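Local coordinates for protein ribokinase RBSK (Mycobacterium tuberculosis, PDB 3GO6) that probably phosphorylates D-ribose at O-5, using ATP and magnesium, to give D-ribose 5-phosphate, at residues R21-S27 with C144-Q150; N131-P136 with E152-T157; A170-A176 with I192-A198; S177-R183 with H201-P207; P210-V214 with Y224-D228. All coordinates share one frame; numbering follows the deposited sequence.

Contact 1. Residues R21-S27 with C144-Q150; sequences RVCVVGS and CDVLLTQ
C23 and L147 stand abreast at the middle of two parallel strands, 21-25 and 146-149, and around them the contact is at its tightest. The backbones alternate regularly as donor and acceptor: C23 N gives to V146 O at 2.9 Å, L148 N to C23 O at 2.8 Å, and V25 N to L148 O. V25 CG2 lies 3.7 Å from L147 CD1, while C23 CB meets C144 CB at 3.8 Å. These are interior strands of the central sheet of a ribokinase-like alpha/beta/alpha domain. Helix 155-167 covers the face carrying V25, L147 and T149, and helix 58-68 packs on V24 and L148 across the sheet. At the N-terminal end the contact opens out, for R21 is partly exposed. The R21 and D145 side chains cross at about a right angle, their guanidinium and carboxylate planes 54° apart. R21 NH2 makes a salt bridge to D145 OD1 at 3.0 Å, with the oxygen in the guanidinium plane but the donor above the carboxylate plane. R21 N holds D145 OD2 at 2.9 Å, and R21 O accepts from both D145 N and V146 N. Toward the ribose the ladder gives way to side-chain bonds. T149 OG1, anti to its own backbone N (chi1 -163°), reaches V25 O at 2.7 Å. A water joins S27 OG to Q150 OE1; S27 OG is also hydrogen-bonded to E152, and Q150 NE2 to Q62.

Contact 2. Residues N131-P136 with E152-T157; sequences NAHLTP and EIPVAT. With RIB (alpha-D-ribofuranose), chain C.
P136 and T157 mark one end of a side-by-side run of backbone, their CA atoms 5.2 Å apart, while at the other end N131 O receives a CA-H...O contact from I153 CA at 3.6 Å. Loop 131-136 lies against the N-terminus of helix 155-167, where P154 is the N-cap residue. L134 lies beside I153, pointing the same way, with its CD2 3.9 Å from I153 CG2, and crosses T157 at about a right angle. In T157 the two branches divide the work: OG1, anti to the carbonyl carbon (chi1 -62°), bonds L134 O at a modelled 2.5 Å, too short for its exact length to carry weight, the donor tilted 24° from the carbonyl plane; CG2 packs on L134 CD2. The P154 ring sits against the carbonyl oxygens of N131, A132 and L134. E152, extended beyond CG, leaves for the sugar, its OE2 accepting from ribose O1 at 2.5 Å. With OE1 already bonded to N29 ND2, the carboxylate is probably held in orientation, its other oxygen presented to the anomeric hydroxyl.

Contact 3. Residues A170-A176 with I192-A198; sequences AVVMVNA and IADVVIA
V172 O is gripped by two backbone donors from the facing segment, D194 N and V195 N, each at 3.0 Å. D194 N lies in the carbonyl plane on a lone pair, though its N-H points poorly (130°), while V195 N comes nearly in line with the C=O. In turn D194 OD2 accepts from V172 N at 2.8 Å in an almost straight bond (176°), on its anti side; a water bridging to A170 O meets the same oxygen. Beyond this start, strands 171-175 and 195-199 run parallel as the two strands of a beta-alpha-beta crossover through helix 183-192, with I197 N bonded to V174 O at 2.8 Å. M173 and V195 lie side by side, pointing the same way. The methionine bends at chi3 (-74°), bringing CE to 4.0 Å from V195 CG1, and its SD touches I197 CD1 at 3.8 Å under helix 246-257. Across the sheet, A176 CB packs on V196 CG1 at 3.8 Å, and W206 covers both.

Contact 4. Residues S177-R183 with H201-P207; sequences SPAGQDR and HEANDWP
The loop that leaves strand 171-175 and enters helix 183-192 behind its N-cap residue, D182, is tied to the short helix 200-205 mainly through D205. The carboxylate oxygen D205 OD2 is held from opposite faces of its plane, by G180 N at 2.8 Å and by R183 NH2 at 2.9 Å, the latter as a salt bridge. R183 grips D205 end-on: NH1 reaches the main-chain D205 O at 2.7 Å, while NH2 takes the carboxylate. The main-chain oxygen lies in the guanidinium plane, and the donor comes almost in line with the C=O. The guanidinium and carboxylate planes stand 87° apart. To get there the arginine bends at chi2 and again at chi3, the latter at 28°, away from a staggered value. D205 O sits at the C-terminal end of the helix, so the positive guanidinium probably complements the helix dipole there. P207 CG adds a contact at 3.9 Å to R183 NH1, and A179 CB packs 3.8 Å from D205 CB. Farther back, just before the cis peptide at P178, S177 OG gives a short bond of 2.6 Å to E202 OE2 from above the carboxylate plane. W206 then packs on L186 and A190 of helix 183-192, A203 rests on F213 of strand 212-216, and T45 and L47 of the second subunit pack on S177 and P178 respectively.

Contact 5. Residues P210-V214 with Y224-D228; sequences PTHFV and YVGAD
With H212 CG turned opposite its own carbonyl carbon (chi1 -51°) and Y224 CG opposite its backbone N (chi1 171°), the two rings swing toward each other on one face of the hairpin and are joined by a hydrogen bond between H212 ND1 and Y224 OH, 2.6 Å. They meet rim to rim, with neither ring over the other's face and the planes 42° apart. The imidazole nitrogen lies near the plane of the phenol, and Y224 CE1 comes to 3.7 Å from H212 CB. Y224 OH accepts from D228 N at 3.0 Å, so the hydroxyl is held both by the facing strand and by the turn that follows its own. The backbones form an antiparallel beta hairpin in which F213 and V225 are the hydrogen-bonded pair: F213 N to V225 O at 2.8 Å and V225 N to F213 O at 2.9 Å. At the open end A227 N bonds T211 O at 3.1 Å, and a water bridges P210 O and V225 O. On the opposite face F213 CB is 4.3 Å from V225 CB, while the phenylalanine ring leads away from the partner strand and has P210 CD over one face, offset toward the rim. Strand 212-216 continues the sheet beside strand 195-199, Y224 stacks on F231 of strand 229-233, and helix 265-282 packs over H212, V214 and Y224, its R268 forming a salt bridge with D228.

Contacts 1, 3 and 5 are successive steps across one sheet, contacts 1 and 3 lying 10 Å apart between centres, as do contacts 3 and 5. T149 O to N175 N (2.7 Å) joins the first pair and V196 O to V214 N (2.7 Å) the second, both probable hydrogen bonds. Contacts 2 and 4 lie beyond the C-terminal ends of the strands, and each sends one end toward the sugar. The S27 side chain, about 5 Å from the ribose, links contact 1 to the pocket, S27 OG reaching E152 OE1 of contact 2 at 2.7 Å. Contact 4 meets contact 3 where A176 O is 3.3 Å from E202 CB. Contact 5 is more remote, 26 Å from contact 2 between centres.

Contact 1. Residues R21-S27 with C144-Q150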
# COMPACT_ATOMS: atom_id res chain seq x y z
N ARG A 21 -21.42 27.25 -7.66
CA ARG A 21 -20.87 26.34 -8.64
C ARG A 21 -19.38 26.23 -8.35
O ARG A 21 -18.63 27.20 -8.53
CB ARG A 21 -21.11 26.83 -10.07
CG ARG A 21 -22.60 27.02 -10.42
CD ARG A 21 -22.77 27.85 -11.69
NE ARG A 21 -22.22 29.21 -11.56
CZ ARG A 21 -22.01 30.05 -12.58
NH1 ARG A 21 -22.31 29.69 -13.83
NH2 ARG A 21 -21.50 31.25 -12.36
N VAL A 22 -18.97 25.06 -7.87
CA VAL A 22 -17.57 24.82 -7.56
C VAL A 22 -16.97 23.95 -8.65
O VAL A 22 -17.52 22.89 -8.96
CB VAL A 22 -17.41 24.17 -6.17
CG1 VAL A 22 -15.98 23.73 -5.94
CG2 VAL A 22 -17.90 25.15 -5.08
N CYS A 23 -15.86 24.41 -9.24
CA CYS A 23 -15.07 23.56 -10.13
C CYS A 23 -13.77 23.10 -9.45
O CYS A 23 -12.95 23.94 -9.02
CB CYS A 23 -14.74 24.29 -11.43
SG CYS A 23 -13.59 23.33 -12.45
N VAL A 24 -13.60 21.79 -9.30
CA VAL A 24 -12.38 21.26 -8.69
C VAL A 24 -11.48 20.74 -9.81
O VAL A 24 -11.89 19.89 -10.59
CB VAL A 24 -12.69 20.13 -7.68
CG1 VAL A 24 -11.40 19.59 -7.05
CG2 VAL A 24 -13.67 20.63 -6.62
N VAL A 25 -10.26 21.25 -9.88
CA VAL A 25 -9.29 20.75 -10.85
C VAL A 25 -8.18 20.11 -10.01
O VAL A 25 -7.48 20.80 -9.26
CB VAL A 25 -8.73 21.89 -11.77
CG1 VAL A 25 -7.57 21.38 -12.65
CG2 VAL A 25 -9.84 22.46 -12.67
N GLY A 26 -8.05 18.80 -10.10
CA GLY A 26 -7.15 18.11 -9.17
C GLY A 26 -7.09 16.62 -9.36
O GLY A 26 -7.42 16.10 -10.45
N SER A 27 -6.67 15.92 -8.31
CA SER A 27 -6.27 14.54 -8.42
C SER A 27 -7.31 13.55 -7.91
O SER A 27 -8.14 13.87 -7.06
CB SER A 27 -4.98 14.32 -7.64
OG SER A 27 -5.19 14.80 -6.33
N CYS A 144 -18.09 28.71 -13.35
CA CYS A 144 -17.96 28.44 -11.92
C CYS A 144 -17.85 29.71 -11.11
O CYS A 144 -17.50 30.78 -11.62
CB CYS A 144 -16.82 27.45 -11.60
SG CYS A 144 -15.14 28.12 -11.58
N ASP A 145 -18.22 29.59 -9.84
CA ASP A 145 -18.10 30.66 -8.86
C ASP A 145 -16.76 30.56 -8.12
O ASP A 145 -16.10 31.57 -7.85
CB ASP A 145 -19.29 30.58 -7.90
CG ASP A 145 -20.61 30.80 -8.62
OD1 ASP A 145 -20.66 31.69 -9.49
OD2 ASP A 145 -21.58 30.07 -8.34
N VAL A 146 -16.36 29.32 -7.82
CA VAL A 146 -15.08 29.05 -7.14
C VAL A 146 -14.32 27.94 -7.87
O VAL A 146 -14.87 26.86 -8.10
CB VAL A 146 -15.29 28.63 -5.66
CG1 VAL A 146 -13.94 28.35 -4.96
CG2 VAL A 146 -16.08 29.69 -4.88
N LEU A 147 -13.08 28.22 -8.26
CA LEU A 147 -12.15 27.17 -8.67
C LEU A 147 -11.37 26.69 -7.44
O LEU A 147 -10.80 27.49 -6.71
CB LEU A 147 -11.15 27.66 -9.73
CG LEU A 147 -9.88 26.80 -9.86
CD1 LEU A 147 -10.10 25.52 -10.63
CD2 LEU A 147 -8.72 27.57 -10.43
N LEU A 148 -11.38 25.38 -7.18
CA LEU A 148 -10.55 24.83 -6.13
C LEU A 148 -9.55 23.85 -6.74
O LEU A 148 -9.93 22.92 -7.49
CB LEU A 148 -11.43 24.18 -5.05
CG LEU A 148 -10.74 23.39 -3.94
CD1 LEU A 148 -9.79 24.28 -3.12
CD2 LEU A 148 -11.76 22.70 -3.04
N THR A 149 -8.27 24.04 -6.45
CA THR A 149 -7.22 23.21 -7.02
C THR A 149 -6.17 22.84 -5.97
O THR A 149 -6.12 23.47 -4.91
CB THR A 149 -6.61 23.89 -8.29
OG1 THR A 149 -5.88 22.93 -9.05
CG2 THR A 149 -5.70 25.04 -7.92
N GLN A 150 -5.39 21.79 -6.23
CA GLN A 150 -4.30 21.35 -5.34
C GLN A 150 -3.14 20.95 -6.22
O GLN A 150 -3.20 21.12 -7.44
CB GLN A 150 -4.68 20.16 -4.41
CG GLN A 150 -6.18 20.08 -4.04
CD GLN A 150 -7.05 19.61 -5.22
OE1 GLN A 150 -6.58 18.87 -6.08
NE2 GLN A 150 -8.30 20.05 -5.27
O HOH W 1 -4.25 17.62 -6.76

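Contact 2. Residues N131-P136 with E152-T157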
# COMPACT_ATOMS: atom_id res chain seq x y z
N ASN A 131 -2.69 11.34 -12.79
CA ASN A 131 -2.80 12.72 -12.32
C ASN A 131 -1.62 13.60 -12.72
O ASN A 131 -1.80 14.80 -12.95
CB ASN A 131 -3.00 12.80 -10.79
CG ASN A 131 -4.21 12.04 -10.34
OD1 ASN A 131 -5.36 12.44 -10.59
ND2 ASN A 131 -3.97 10.88 -9.71
N ALA A 132 -0.43 13.01 -12.81
CA ALA A 132 0.78 13.72 -13.23
C ALA A 132 0.74 14.12 -14.71
O ALA A 132 1.56 14.91 -15.17
CB ALA A 132 2.04 12.86 -12.95
N HIS A 133 -0.21 13.57 -15.45
CA HIS A 133 -0.33 13.86 -16.88
C HIS A 133 -1.59 14.64 -17.25
O HIS A 133 -1.98 14.64 -18.41
CB HIS A 133 -0.24 12.57 -17.69
CG HIS A 133 1.00 11.79 -17.39
ND1 HIS A 133 2.25 12.20 -17.80
CD2 HIS A 133 1.18 10.67 -16.66
CE1 HIS A 133 3.15 11.34 -17.36
NE2 HIS A 133 2.53 10.40 -16.66
N LEU A 134 -2.23 15.25 -16.26
CA LEU A 134 -3.35 16.15 -16.53
C LEU A 134 -2.87 17.46 -17.16
O LEU A 134 -2.14 18.23 -16.53
CB LEU A 134 -4.15 16.44 -15.25
CG LEU A 134 -5.38 17.35 -15.46
CD1 LEU A 134 -6.45 16.65 -16.28
CD2 LEU A 134 -5.97 17.86 -14.13
N THR A 135 -3.29 17.70 -18.41
CA THR A 135 -3.00 18.94 -19.11
C THR A 135 -4.26 19.81 -19.07
O THR A 135 -5.34 19.31 -18.80
CB THR A 135 -2.58 18.70 -20.60
OG1 THR A 135 -3.61 17.99 -21.29
CG2 THR A 135 -1.28 17.92 -20.69
N PRO A 136 -4.12 21.13 -19.30
CA PRO A 136 -5.31 22.00 -19.16
C PRO A 136 -6.49 21.63 -20.08
O PRO A 136 -6.34 21.62 -21.31
CB PRO A 136 -4.76 23.39 -19.47
CG PRO A 136 -3.27 23.29 -19.26
CD PRO A 136 -2.91 21.89 -19.65
N GLU A 152 -1.14 17.93 -6.57
CA GLU A 152 -0.71 16.59 -7.02
C GLU A 152 -0.70 16.49 -8.55
O GLU A 152 0.04 15.69 -9.13
CB GLU A 152 -1.58 15.48 -6.43
CG GLU A 152 -1.64 15.45 -4.88
CD GLU A 152 -2.47 14.26 -4.35
OE1 GLU A 152 -3.15 13.56 -5.16
OE2 GLU A 152 -2.41 14.00 -3.14
N ILE A 153 -1.54 17.30 -9.20
CA ILE A 153 -1.51 17.48 -10.64
C ILE A 153 -0.35 18.46 -10.98
O ILE A 153 0.18 19.12 -10.08
CB ILE A 153 -2.86 18.05 -11.13
CG1 ILE A 153 -3.16 19.41 -10.43
CG2 ILE A 153 -3.99 17.04 -10.87
CD1 ILE A 153 -4.32 20.22 -11.05
N PRO A 154 0.03 18.57 -12.28
CA PRO A 154 1.07 19.55 -12.65
C PRO A 154 0.71 20.96 -12.18
O PRO A 154 -0.42 21.41 -12.37
CB PRO A 154 1.08 19.49 -14.18
CG PRO A 154 0.63 18.05 -14.48
CD PRO A 154 -0.45 17.80 -13.45
N VAL A 155 1.66 21.66 -11.55
CA VAL A 155 1.38 23.03 -11.11
C VAL A 155 0.98 23.92 -12.30
O VAL A 155 0.12 24.79 -12.17
CB VAL A 155 2.53 23.65 -10.25
CG1 VAL A 155 2.12 25.05 -9.76
CG2 VAL A 155 2.80 22.77 -9.04
N ALA A 156 1.58 23.67 -13.47
CA ALA A 156 1.24 24.43 -14.68
C ALA A 156 -0.22 24.23 -15.09
O ALA A 156 -0.84 25.13 -15.67
CB ALA A 156 2.16 24.05 -15.83
N THR A 157 -0.77 23.05 -14.81
CA THR A 157 -2.20 22.81 -15.04
C THR A 157 -3.11 23.54 -14.04
O THR A 157 -4.11 24.13 -14.43
CB THR A 157 -2.51 21.30 -15.04
OG1 THR A 157 -1.79 20.67 -16.11
CG2 THR A 157 -4.02 21.04 -15.20
O5 RIB C . -5.86 14.23 1.79
C5 RIB C . -5.91 12.79 1.68
C4 RIB C . -5.76 12.39 0.20
O4 RIB C . -4.41 12.66 -0.20
C3 RIB C . -5.95 10.90 -0.04
O3 RIB C . -7.27 10.54 -0.51
C2 RIB C . -4.86 10.55 -1.03
O2 RIB C . -5.39 10.04 -2.26
C1 RIB C . -4.01 11.79 -1.25
O1 RIB C . -4.31 12.44 -2.49

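Contact 3. Residues A170-A176 with I192-A198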
# COMPACT_ATOMS: atom_id res chain seq x y z
N ALA A 170 -14.05 34.25 -11.24
CA ALA A 170 -14.24 33.21 -10.23
C ALA A 170 -13.17 33.33 -9.15
O ALA A 170 -12.05 33.77 -9.42
CB ALA A 170 -14.17 31.84 -10.86
N VAL A 171 -13.51 32.91 -7.93
CA VAL A 171 -12.52 32.81 -6.86
C VAL A 171 -11.44 31.75 -7.19
O VAL A 171 -11.76 30.61 -7.52
CB VAL A 171 -13.19 32.45 -5.52
CG1 VAL A 171 -12.14 32.26 -4.41
CG2 VAL A 171 -14.21 33.52 -5.13
N VAL A 172 -10.17 32.14 -7.09
CA VAL A 172 -9.08 31.18 -7.22
C VAL A 172 -8.68 30.70 -5.81
O VAL A 172 -8.14 31.45 -5.01
CB VAL A 172 -7.85 31.75 -7.97
CG1 VAL A 172 -6.73 30.74 -7.99
CG2 VAL A 172 -8.24 32.14 -9.41
N MET A 173 -8.96 29.43 -5.54
CA MET A 173 -8.70 28.83 -4.23
C MET A 173 -7.75 27.65 -4.40
O MET A 173 -8.06 26.69 -5.13
CB MET A 173 -10.03 28.42 -3.59
CG MET A 173 -9.92 27.87 -2.14
SD MET A 173 -11.52 27.44 -1.41
CE MET A 173 -12.20 29.06 -1.08
N VAL A 174 -6.60 27.71 -3.74
CA VAL A 174 -5.56 26.71 -3.90
C VAL A 174 -5.29 26.03 -2.57
O VAL A 174 -5.02 26.70 -1.55
CB VAL A 174 -4.23 27.32 -4.46
CG1 VAL A 174 -3.12 26.26 -4.60
CG2 VAL A 174 -4.49 28.01 -5.80
N ASN A 175 -5.40 24.71 -2.56
CA ASN A 175 -4.89 23.93 -1.44
C ASN A 175 -3.43 23.67 -1.74
O ASN A 175 -3.11 22.86 -2.63
CB ASN A 175 -5.69 22.64 -1.27
CG ASN A 175 -5.18 21.78 -0.14
OD1 ASN A 175 -4.60 22.28 0.85
ND2 ASN A 175 -5.38 20.49 -0.27
N ALA A 176 -2.54 24.37 -1.03
CA ALA A 176 -1.10 24.30 -1.32
C ALA A 176 -0.46 23.02 -0.77
O ALA A 176 0.40 23.07 0.10
CB ALA A 176 -0.37 25.55 -0.74
N ILE A 192 -1.42 35.18 -8.14
CA ILE A 192 -2.83 35.40 -8.48
C ILE A 192 -3.88 34.71 -7.58
O ILE A 192 -5.07 34.98 -7.71
CB ILE A 192 -3.13 35.07 -9.99
CG1 ILE A 192 -2.87 33.60 -10.31
CG2 ILE A 192 -2.29 35.98 -10.92
CD1 ILE A 192 -3.41 33.16 -11.67
N ALA A 193 -3.46 33.81 -6.69
CA ALA A 193 -4.43 33.10 -5.82
C ALA A 193 -5.19 34.08 -4.92
O ALA A 193 -4.58 34.94 -4.30
CB ALA A 193 -3.72 32.03 -4.95
N ASP A 194 -6.51 33.92 -4.85
CA ASP A 194 -7.36 34.67 -3.94
C ASP A 194 -7.25 34.09 -2.52
O ASP A 194 -7.13 34.84 -1.54
CB ASP A 194 -8.82 34.66 -4.42
CG ASP A 194 -9.02 35.41 -5.75
OD1 ASP A 194 -8.48 36.53 -5.89
OD2 ASP A 194 -9.72 34.87 -6.66
N VAL A 195 -7.33 32.76 -2.42
CA VAL A 195 -7.38 32.04 -1.14
C VAL A 195 -6.39 30.90 -1.25
O VAL A 195 -6.37 30.21 -2.28
CB VAL A 195 -8.80 31.42 -0.88
CG1 VAL A 195 -8.89 30.75 0.51
CG2 VAL A 195 -9.88 32.46 -1.03
N VAL A 196 -5.58 30.71 -0.21
CA VAL A 196 -4.70 29.56 -0.12
C VAL A 196 -5.00 28.86 1.19
O VAL A 196 -5.09 29.51 2.25
CB VAL A 196 -3.20 29.91 -0.21
CG1 VAL A 196 -2.35 28.67 -0.04
CG2 VAL A 196 -2.90 30.53 -1.57
N ILE A 197 -5.17 27.54 1.11
CA ILE A 197 -5.43 26.68 2.27
C ILE A 197 -4.23 25.81 2.42
O ILE A 197 -3.80 25.16 1.46
CB ILE A 197 -6.69 25.80 2.07
CG1 ILE A 197 -7.91 26.67 1.74
CG2 ILE A 197 -6.95 24.88 3.30
CD1 ILE A 197 -9.07 25.88 1.06
N ALA A 198 -3.67 25.79 3.62
CA ALA A 198 -2.47 25.00 3.86
C ALA A 198 -2.29 24.75 5.34
O ALA A 198 -2.74 25.55 6.14
CB ALA A 198 -1.25 25.73 3.31
O HOH W 2 -10.55 35.90 -9.17

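Contact 4. Residues S177-R183 with H201-P207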
# COMPACT_ATOMS: atom_id res chain seq x y z
N SER A 177 -0.89 21.88 -1.31
CA SER A 177 -0.46 20.58 -0.83
C SER A 177 -0.40 19.64 -2.04
O SER A 177 -1.33 19.65 -2.86
CB SER A 177 -1.48 20.07 0.21
OG SER A 177 -1.11 18.83 0.77
N PRO A 178 0.69 18.86 -2.20
CA PRO A 178 1.87 18.80 -1.33
C PRO A 178 2.76 20.01 -1.53
O PRO A 178 2.63 20.70 -2.54
CB PRO A 178 2.62 17.57 -1.81
CG PRO A 178 1.79 16.97 -2.91
CD PRO A 178 0.80 17.95 -3.35
N ALA A 179 3.65 20.25 -0.56
CA ALA A 179 4.70 21.27 -0.66
C ALA A 179 5.82 20.83 -1.62
O ALA A 179 5.84 19.68 -2.07
CB ALA A 179 5.27 21.54 0.74
N GLY A 180 6.74 21.74 -1.94
CA GLY A 180 7.92 21.39 -2.73
C GLY A 180 7.72 21.18 -4.22
O GLY A 180 8.58 20.61 -4.89
N GLN A 181 6.61 21.64 -4.77
CA GLN A 181 6.38 21.50 -6.20
C GLN A 181 7.18 22.53 -7.04
O GLN A 181 8.04 23.24 -6.50
CB GLN A 181 4.88 21.48 -6.51
CG GLN A 181 4.15 20.26 -5.87
CD GLN A 181 4.89 18.96 -6.07
OE1 GLN A 181 5.53 18.43 -5.14
NE2 GLN A 181 4.83 18.42 -7.28
N ASP A 182 6.92 22.57 -8.35
CA ASP A 182 7.68 23.41 -9.31
C ASP A 182 7.65 24.88 -8.90
O ASP A 182 6.62 25.56 -9.05
CB ASP A 182 7.12 23.24 -10.73
CG ASP A 182 7.94 24.00 -11.79
OD1 ASP A 182 8.97 23.45 -12.27
OD2 ASP A 182 7.55 25.13 -12.15
N ARG A 183 8.78 25.37 -8.37
CA ARG A 183 8.87 26.70 -7.76
C ARG A 183 8.44 27.86 -8.67
O ARG A 183 7.75 28.79 -8.22
CB ARG A 183 10.28 26.93 -7.22
CG ARG A 183 10.49 28.23 -6.43
CD ARG A 183 9.76 28.26 -5.09
NE ARG A 183 9.56 26.92 -4.52
CZ ARG A 183 8.82 26.66 -3.45
NH1 ARG A 183 8.20 27.64 -2.79
NH2 ARG A 183 8.70 25.40 -3.04
N HIS A 201 3.24 23.82 7.94
CA HIS A 201 4.41 23.44 7.13
C HIS A 201 4.23 23.79 5.64
O HIS A 201 5.12 24.38 5.00
CB HIS A 201 4.74 21.95 7.34
CG HIS A 201 5.66 21.38 6.30
ND1 HIS A 201 7.03 21.58 6.31
CD2 HIS A 201 5.41 20.59 5.23
CE1 HIS A 201 7.57 20.96 5.28
NE2 HIS A 201 6.61 20.35 4.61
N GLU A 202 3.07 23.44 5.09
CA GLU A 202 2.75 23.81 3.71
C GLU A 202 2.69 25.33 3.51
O GLU A 202 3.14 25.85 2.48
CB GLU A 202 1.42 23.17 3.27
CG GLU A 202 1.44 21.64 3.24
CD GLU A 202 0.03 21.00 3.28
OE1 GLU A 202 -0.97 21.70 3.60
OE2 GLU A 202 -0.06 19.77 3.00
N ALA A 203 2.14 26.05 4.49
CA ALA A 203 2.06 27.52 4.39
C ALA A 203 3.45 28.17 4.31
O ALA A 203 3.66 29.13 3.54
CB ALA A 203 1.24 28.11 5.54
N ASN A 204 4.40 27.64 5.09
CA ASN A 204 5.80 28.09 5.07
C ASN A 204 6.44 27.95 3.69
O ASN A 204 7.24 28.78 3.30
CB ASN A 204 6.66 27.30 6.07
CG ASN A 204 6.33 27.61 7.52
OD1 ASN A 204 5.75 28.66 7.84
ND2 ASN A 204 6.71 26.69 8.43
N ASP A 205 6.10 26.88 2.97
CA ASP A 205 6.68 26.60 1.66
C ASP A 205 6.10 27.44 0.53
O ASP A 205 6.74 27.58 -0.51
CB ASP A 205 6.56 25.11 1.31
CG ASP A 205 7.49 24.71 0.17
OD1 ASP A 205 8.73 24.74 0.38
OD2 ASP A 205 6.99 24.36 -0.93
N TRP A 206 4.90 27.97 0.71
CA TRP A 206 4.20 28.71 -0.34
C TRP A 206 4.92 30.05 -0.64
O TRP A 206 5.33 30.74 0.28
CB TRP A 206 2.76 28.97 0.10
CG TRP A 206 1.86 29.54 -0.96
CD1 TRP A 206 1.29 30.78 -0.96
CD2 TRP A 206 1.38 28.87 -2.14
NE1 TRP A 206 0.51 30.94 -2.09
CE2 TRP A 206 0.55 29.78 -2.83
CE3 TRP A 206 1.59 27.61 -2.69
CZ2 TRP A 206 -0.09 29.46 -4.03
CZ3 TRP A 206 0.97 27.29 -3.90
CH2 TRP A 206 0.13 28.20 -4.55
N PRO A 207 5.10 30.38 -1.93
CA PRO A 207 5.95 31.54 -2.33
C PRO A 207 5.60 32.94 -1.77
O PRO A 207 6.52 33.67 -1.36
CB PRO A 207 5.86 31.53 -3.86
CG PRO A 207 5.56 30.08 -4.20
CD PRO A 207 4.57 29.68 -3.12

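Contact 5. Residues P210-V214 with Y224-D228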
# COMPACT_ATOMS: atom_id res chain seq x y z
N PRO A 210 -1.47 35.15 -0.36
CA PRO A 210 -2.67 35.44 -1.14
C PRO A 210 -3.49 36.51 -0.44
O PRO A 210 -3.15 36.92 0.68
CB PRO A 210 -3.42 34.11 -1.11
CG PRO A 210 -3.11 33.58 0.29
CD PRO A 210 -1.65 33.94 0.49
N THR A 211 -4.58 36.93 -1.06
CA THR A 211 -5.49 37.87 -0.42
C THR A 211 -5.97 37.29 0.92
O THR A 211 -6.04 38.00 1.92
CB THR A 211 -6.68 38.19 -1.32
OG1 THR A 211 -6.19 38.48 -2.63
CG2 THR A 211 -7.46 39.41 -0.80
N HIS A 212 -6.29 35.99 0.92
CA HIS A 212 -6.82 35.32 2.11
C HIS A 212 -6.03 34.03 2.37
O HIS A 212 -6.23 33.04 1.67
CB HIS A 212 -8.31 35.02 1.90
CG HIS A 212 -9.11 36.21 1.46
ND1 HIS A 212 -9.48 37.23 2.32
CD2 HIS A 212 -9.63 36.54 0.25
CE1 HIS A 212 -10.17 38.13 1.65
NE2 HIS A 212 -10.27 37.74 0.39
N PHE A 213 -5.13 34.05 3.36
CA PHE A 213 -4.30 32.89 3.70
C PHE A 213 -5.00 32.16 4.85
O PHE A 213 -5.19 32.72 5.93
CB PHE A 213 -2.89 33.33 4.14
CG PHE A 213 -1.77 32.39 3.72
CD1 PHE A 213 -2.02 31.04 3.39
CD2 PHE A 213 -0.45 32.85 3.69
CE1 PHE A 213 -0.99 30.19 3.01
CE2 PHE A 213 0.61 32.02 3.31
CZ PHE A 213 0.35 30.67 2.96
N VAL A 214 -5.43 30.92 4.58
CA VAL A 214 -6.17 30.10 5.55
C VAL A 214 -5.26 28.98 5.98
O VAL A 214 -4.99 28.03 5.23
CB VAL A 214 -7.50 29.55 4.95
CG1 VAL A 214 -8.24 28.69 5.98
CG2 VAL A 214 -8.41 30.69 4.47
N TYR A 224 -6.35 32.75 10.16
CA TYR A 224 -6.47 33.57 8.95
C TYR A 224 -5.46 34.73 8.97
O TYR A 224 -5.30 35.40 10.00
CB TYR A 224 -7.90 34.10 8.82
CG TYR A 224 -8.10 35.13 7.74
CD1 TYR A 224 -8.69 34.78 6.52
CD2 TYR A 224 -7.71 36.46 7.92
CE1 TYR A 224 -8.87 35.71 5.52
CE2 TYR A 224 -7.89 37.41 6.92
CZ TYR A 224 -8.47 37.03 5.72
OH TYR A 224 -8.67 37.94 4.73
N VAL A 225 -4.78 34.93 7.84
CA VAL A 225 -3.94 36.11 7.60
C VAL A 225 -4.29 36.68 6.23
O VAL A 225 -4.22 35.98 5.21
CB VAL A 225 -2.42 35.79 7.61
CG1 VAL A 225 -1.59 37.09 7.56
CG2 VAL A 225 -2.03 34.95 8.82
N GLY A 226 -4.69 37.95 6.19
CA GLY A 226 -4.92 38.61 4.91
C GLY A 226 -5.66 39.92 5.02
O GLY A 226 -5.57 40.61 6.05
N ALA A 227 -6.40 40.26 3.96
CA ALA A 227 -7.11 41.53 3.87
C ALA A 227 -8.04 41.81 5.04
O ALA A 227 -8.31 42.98 5.34
CB ALA A 227 -7.89 41.61 2.55
N ASP A 228 -8.55 40.76 5.69
CA ASP A 228 -9.44 40.91 6.84
C ASP A 228 -8.68 41.02 8.17
O ASP A 228 -9.29 41.07 9.23
CB ASP A 228 -10.45 39.75 6.92
CG ASP A 228 -11.47 39.77 5.79
OD1 ASP A 228 -11.60 40.81 5.10
OD2 ASP A 228 -12.15 38.73 5.60
O HOH W 3 -2.40 36.89 3.27